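Local structure of soluble lytic murein transglycosylase (Pseudomonas aeruginosa, 5OHU) at residues 473-483 and 496-506. The protein cleaves the glycan strands of peptidoglycan as a lytic transglycosylase, acting both from strand ends and within strands. Residues are numbered along the deposited sequence; the frame is centred on the assembly and turned at random.
Sequences RFPMAHRATLV and IFAITRQESAF. With PO4 (phosphate ion), chain I; PO4 (phosphate ion), chain H.
Leu482 and Phe497 meet where the loop 473-478 and the start of helix 479-488 pack on helix 493-504 of the lysozyme-like transglycosylase domain; the short segments 479-483 and 496-504 run at 122° to each other. The centre is tight. CD1 of Leu482 stands almost on the normal of the Phe497 ring, 3.4 Å from its centroid, a CH-pi contact. CG2 of Val483 comes to the ring edge, and SD of Met476 lies obliquely, 4.8 Å from the centroid, as a Met-aromatic contact; bends at chi2 and chi3 turn the methionine back toward it.

Phe506, just past the helix, is sandwiched: Pro475 O sits over one face toward the rim, 3.4 Å from CZ, and Thr500 CG2 over the other. Ala477 O meets the ring edge, while Tyr621 of helix 605-624 hydrogen-bonds Pro475 O.

Packing thins toward Arg479, which lays its CG near Phe497 CZ and continues as an extended chain on the exposed side. Nearby His478, the N-cap, donates from NE2 to O2 of one phosphate ion at 3.0 Å and from ND1, doubtfully short, to a second, both probably from the crystallisation liquor.

At the loop's other end, a chi2 bend (65°) brings Arg501 alongside the Phe474 ring, the guanidinium and ring planes 35° apart, and its NE donates to Arg473 O at 2.6 Å, nearly in line with the C=O bond.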
loop_
_atom_site.group_PDB
_atom_site.type_symbol
_atom_site.label_atom_id
_atom_site.label_comp_id
_atom_site.label_asym_id
_atom_site.label_seq_id
_atom_site.Cartn_x
_atom_site.Cartn_y
_atom_site.Cartn_z
ATOM N N ARG A 473 3.516 -10.588 -17.551
ATOM C CA ARG A 473 3.359 -10.683 -16.107
ATOM C C ARG A 473 4.467 -11.495 -15.449
ATOM O O ARG A 473 4.673 -11.359 -14.237
ATOM C CB ARG A 473 1.993 -11.281 -15.753
ATOM C CG ARG A 473 0.804 -10.325 -15.965
ATOM C CD ARG A 473 -0.513 -10.946 -15.484
ATOM N NE ARG A 473 -0.498 -11.199 -14.042
ATOM C CZ ARG A 473 -1.053 -12.256 -13.461
ATOM N NH1 ARG A 473 -1.661 -13.169 -14.203
ATOM N NH2 ARG A 473 -0.983 -12.407 -12.137
ATOM N N PHE A 474 5.188 -12.324 -16.204
ATOM C CA PHE A 474 6.175 -13.242 -15.635
ATOM C C PHE A 474 7.447 -13.248 -16.481
ATOM O O PHE A 474 7.720 -14.177 -17.243
ATOM C CB PHE A 474 5.556 -14.631 -15.462
ATOM C CG PHE A 474 4.400 -14.608 -14.514
ATOM C CD1 PHE A 474 4.629 -14.412 -13.162
ATOM C CD2 PHE A 474 3.091 -14.648 -14.970
ATOM C CE1 PHE A 474 3.581 -14.321 -12.262
ATOM C CE2 PHE A 474 2.024 -14.562 -14.066
ATOM C CZ PHE A 474 2.275 -14.389 -12.715
ATOM N N PRO A 475 8.264 -12.212 -16.332
ATOM C CA PRO A 475 9.514 -12.152 -17.094
ATOM C C PRO A 475 10.477 -13.268 -16.709
ATOM O O PRO A 475 10.433 -13.820 -15.602
ATOM C CB PRO A 475 10.091 -10.778 -16.723
ATOM C CG PRO A 475 9.292 -10.294 -15.556
ATOM C CD PRO A 475 7.969 -10.956 -15.626
ATOM N N MET A 476 11.393 -13.571 -17.643
ATOM C CA MET A 476 12.361 -14.654 -17.484
ATOM C C MET A 476 13.800 -14.163 -17.544
ATOM O O MET A 476 14.691 -14.939 -17.901
ATOM C CB MET A 476 12.144 -15.721 -18.555
ATOM C CG MET A 476 10.772 -16.361 -18.527
ATOM S SD MET A 476 10.681 -17.613 -17.240
ATOM C CE MET A 476 11.747 -18.882 -17.913
ATOM N N ALA A 477 14.047 -12.892 -17.240
ATOM C CA ALA A 477 15.404 -12.367 -17.331
ATOM C C ALA A 477 16.326 -13.070 -16.338
ATOM O O ALA A 477 15.918 -13.429 -15.232
ATOM C CB ALA A 477 15.415 -10.858 -17.077
ATOM N N HIS A 478 17.583 -13.259 -16.742
ATOM C CA HIS A 478 18.611 -13.884 -15.909
ATOM C C HIS A 478 18.276 -15.333 -15.593
ATOM O O HIS A 478 18.700 -15.871 -14.565
ATOM C CB HIS A 478 18.846 -13.082 -14.626
ATOM C CG HIS A 478 19.027 -11.621 -14.884
ATOM N ND1 HIS A 478 20.199 -11.098 -15.391
ATOM C CD2 HIS A 478 18.178 -10.577 -14.745
ATOM C CE1 HIS A 478 20.068 -9.792 -15.536
ATOM N NE2 HIS A 478 18.850 -9.452 -15.154
ATOM N N ARG A 479 17.547 -15.956 -16.524
ATOM C CA ARG A 479 17.099 -17.335 -16.392
ATOM C C ARG A 479 18.241 -18.302 -16.086
ATOM O O ARG A 479 18.097 -19.194 -15.238
ATOM C CB ARG A 479 16.394 -17.744 -17.686
ATOM C CG ARG A 479 15.979 -19.200 -17.749
ATOM C CD ARG A 479 15.228 -19.478 -19.045
ATOM N NE ARG A 479 14.829 -20.876 -19.137
ATOM C CZ ARG A 479 13.858 -21.321 -19.926
ATOM N NH1 ARG A 479 13.179 -20.468 -20.686
ATOM N NH2 ARG A 479 13.564 -22.616 -19.948
ATOM N N ALA A 480 19.370 -18.168 -16.790
ATOM C CA ALA A 480 20.434 -19.161 -16.671
ATOM C C ALA A 480 21.017 -19.171 -15.263
ATOM O O ALA A 480 21.209 -20.236 -14.668
ATOM C CB ALA A 480 21.528 -18.899 -17.716
ATOM N N THR A 481 21.300 -17.987 -14.713
ATOM C CA THR A 481 21.780 -17.900 -13.339
ATOM C C THR A 481 20.706 -18.318 -12.332
ATOM O O THR A 481 21.017 -18.965 -11.327
ATOM C CB THR A 481 22.260 -16.479 -13.036
ATOM O OG1 THR A 481 23.259 -16.100 -13.995
ATOM C CG2 THR A 481 22.856 -16.407 -11.625
ATOM N N LEU A 482 19.439 -17.958 -12.571
ATOM C CA LEU A 482 18.385 -18.369 -11.644
ATOM C C LEU A 482 18.290 -19.889 -11.538
ATOM O O LEU A 482 18.207 -20.439 -10.430
ATOM C CB LEU A 482 17.047 -17.772 -12.065
ATOM C CG LEU A 482 16.805 -16.278 -11.799
ATOM C CD1 LEU A 482 15.393 -15.893 -12.152
ATOM C CD2 LEU A 482 16.973 -15.986 -10.328
ATOM N N VAL A 483 18.313 -20.585 -12.680
ATOM C CA VAL A 483 18.191 -22.039 -12.687
ATOM C C VAL A 483 19.429 -22.686 -12.069
ATOM O O VAL A 483 19.324 -23.625 -11.269
ATOM C CB VAL A 483 17.923 -22.523 -14.128
ATOM C CG1 VAL A 483 17.942 -24.052 -14.222
ATOM C CG2 VAL A 483 16.556 -21.985 -14.609
ATOM N N ILE A 496 12.380 -19.643 -6.974
ATOM C CA ILE A 496 13.247 -18.477 -6.945
ATOM C C ILE A 496 12.806 -17.435 -7.982
ATOM O O ILE A 496 12.882 -16.227 -7.725
ATOM C CB ILE A 496 14.710 -18.922 -7.120
ATOM C CG1 ILE A 496 15.669 -17.801 -6.759
ATOM C CG2 ILE A 496 14.990 -19.356 -8.536
ATOM C CD1 ILE A 496 17.116 -18.252 -6.778
ATOM N N PHE A 497 12.337 -17.864 -9.155
ATOM C CA PHE A 497 11.688 -16.932 -10.073
ATOM C C PHE A 497 10.501 -16.249 -9.398
ATOM O O PHE A 497 10.327 -15.030 -9.513
ATOM C CB PHE A 497 11.208 -17.659 -11.328
ATOM C CG PHE A 497 12.282 -17.950 -12.323
ATOM C CD1 PHE A 497 13.154 -19.007 -12.129
ATOM C CD2 PHE A 497 12.394 -17.195 -13.478
ATOM C CE1 PHE A 497 14.137 -19.289 -13.050
ATOM C CE2 PHE A 497 13.372 -17.479 -14.412
ATOM C CZ PHE A 497 14.244 -18.528 -14.194
ATOM N N ALA A 498 9.672 -17.033 -8.691
ATOM C CA ALA A 498 8.518 -16.482 -7.988
ATOM C C ALA A 498 8.928 -15.457 -6.936
ATOM O O ALA A 498 8.331 -14.381 -6.843
ATOM C CB ALA A 498 7.711 -17.606 -7.334
ATOM N N ILE A 499 9.928 -15.782 -6.116
ATOM C CA ILE A 499 10.361 -14.851 -5.085
ATOM C C ILE A 499 10.885 -13.580 -5.736
ATOM O O ILE A 499 10.587 -12.462 -5.296
ATOM C CB ILE A 499 11.419 -15.522 -4.187
ATOM C CG1 ILE A 499 10.773 -16.581 -3.286
ATOM C CG2 ILE A 499 12.245 -14.477 -3.404
ATOM C CD1 ILE A 499 10.147 -16.034 -2.009
ATOM N N THR A 500 11.644 -13.733 -6.819
ATOM C CA THR A 500 12.156 -12.572 -7.531
ATOM C C THR A 500 11.022 -11.749 -8.126
ATOM O O THR A 500 11.017 -10.519 -8.023
ATOM C CB THR A 500 13.119 -13.036 -8.616
ATOM O OG1 THR A 500 14.205 -13.720 -7.994
ATOM C CG2 THR A 500 13.644 -11.864 -9.410
ATOM N N ARG A 501 10.043 -12.417 -8.737
ATOM C CA ARG A 501 8.926 -11.698 -9.333
ATOM C C ARG A 501 8.175 -10.868 -8.286
ATOM O O ARG A 501 7.800 -9.718 -8.548
ATOM C CB ARG A 501 8.008 -12.698 -10.039
ATOM C CG ARG A 501 6.602 -12.189 -10.349
ATOM C CD ARG A 501 6.591 -11.049 -11.351
ATOM N NE ARG A 501 5.218 -10.748 -11.728
ATOM C CZ ARG A 501 4.434 -9.917 -11.049
ATOM N NH1 ARG A 501 4.900 -9.303 -9.965
ATOM N NH2 ARG A 501 3.189 -9.702 -11.453
ATOM N N GLN A 502 7.987 -11.416 -7.082
ATOM C CA GLN A 502 7.307 -10.698 -6.006
ATOM C C GLN A 502 8.164 -9.576 -5.435
ATOM O O GLN A 502 7.663 -8.479 -5.183
ATOM C CB GLN A 502 6.928 -11.686 -4.894
ATOM C CG GLN A 502 6.379 -11.107 -3.606
ATOM C CD GLN A 502 5.104 -10.264 -3.787
ATOM O OE1 GLN A 502 4.965 -9.197 -3.175
ATOM N NE2 GLN A 502 4.229 -10.689 -4.702
ATOM N N GLU A 503 9.454 -9.825 -5.237
ATOM C CA GLU A 503 10.292 -8.873 -4.520
ATOM C C GLU A 503 10.586 -7.634 -5.361
ATOM O O GLU A 503 10.473 -6.502 -4.878
ATOM C CB GLU A 503 11.602 -9.549 -4.085
ATOM C CG GLU A 503 11.465 -10.527 -2.917
ATOM C CD GLU A 503 11.050 -9.846 -1.610
ATOM O OE1 GLU A 503 10.570 -10.546 -0.701
ATOM O OE2 GLU A 503 11.197 -8.609 -1.491
ATOM N N SER A 504 10.984 -7.830 -6.615
ATOM C CA SER A 504 11.476 -6.749 -7.455
ATOM C C SER A 504 10.760 -6.628 -8.785
ATOM O O SER A 504 10.992 -5.641 -9.494
ATOM C CB SER A 504 12.973 -6.935 -7.752
ATOM O OG SER A 504 13.154 -8.066 -8.603
ATOM N N ALA A 505 9.936 -7.609 -9.163
ATOM C CA ALA A 505 9.366 -7.672 -10.511
ATOM C C ALA A 505 10.475 -7.586 -11.554
ATOM O O ALA A 505 10.333 -6.953 -12.602
ATOM C CB ALA A 505 8.320 -6.574 -10.726
ATOM N N PHE A 506 11.615 -8.194 -11.226
ATOM C CA PHE A 506 12.758 -8.331 -12.117
ATOM C C PHE A 506 13.414 -7.006 -12.482
ATOM O O PHE A 506 14.097 -6.915 -13.501
ATOM C CB PHE A 506 12.369 -9.105 -13.376
ATOM C CG PHE A 506 12.298 -10.579 -13.155
ATOM C CD1 PHE A 506 11.142 -11.160 -12.642
ATOM C CD2 PHE A 506 13.398 -11.387 -13.429
ATOM C CE1 PHE A 506 11.079 -12.522 -12.417
ATOM C CE2 PHE A 506 13.342 -12.751 -13.221
ATOM C CZ PHE A 506 12.183 -13.320 -12.713
HETATM P P PO4 I . 22.707 -13.329 -16.636
HETATM O O1 PO4 I . 24.212 -13.439 -16.695
HETATM O O2 PO4 I . 22.192 -12.802 -17.957
HETATM O O3 PO4 I . 22.340 -12.356 -15.541
HETATM O O4 PO4 I . 22.102 -14.687 -16.356
HETATM P P PO4 H . 16.940 -6.184 -15.374
HETATM O O1 PO4 H . 18.404 -6.107 -15.730
HETATM O O2 PO4 H . 16.694 -7.454 -14.595
HETATM O O3 PO4 H . 16.547 -4.974 -14.557
HETATM O O4 PO4 H . 16.112 -6.201 -16.634
#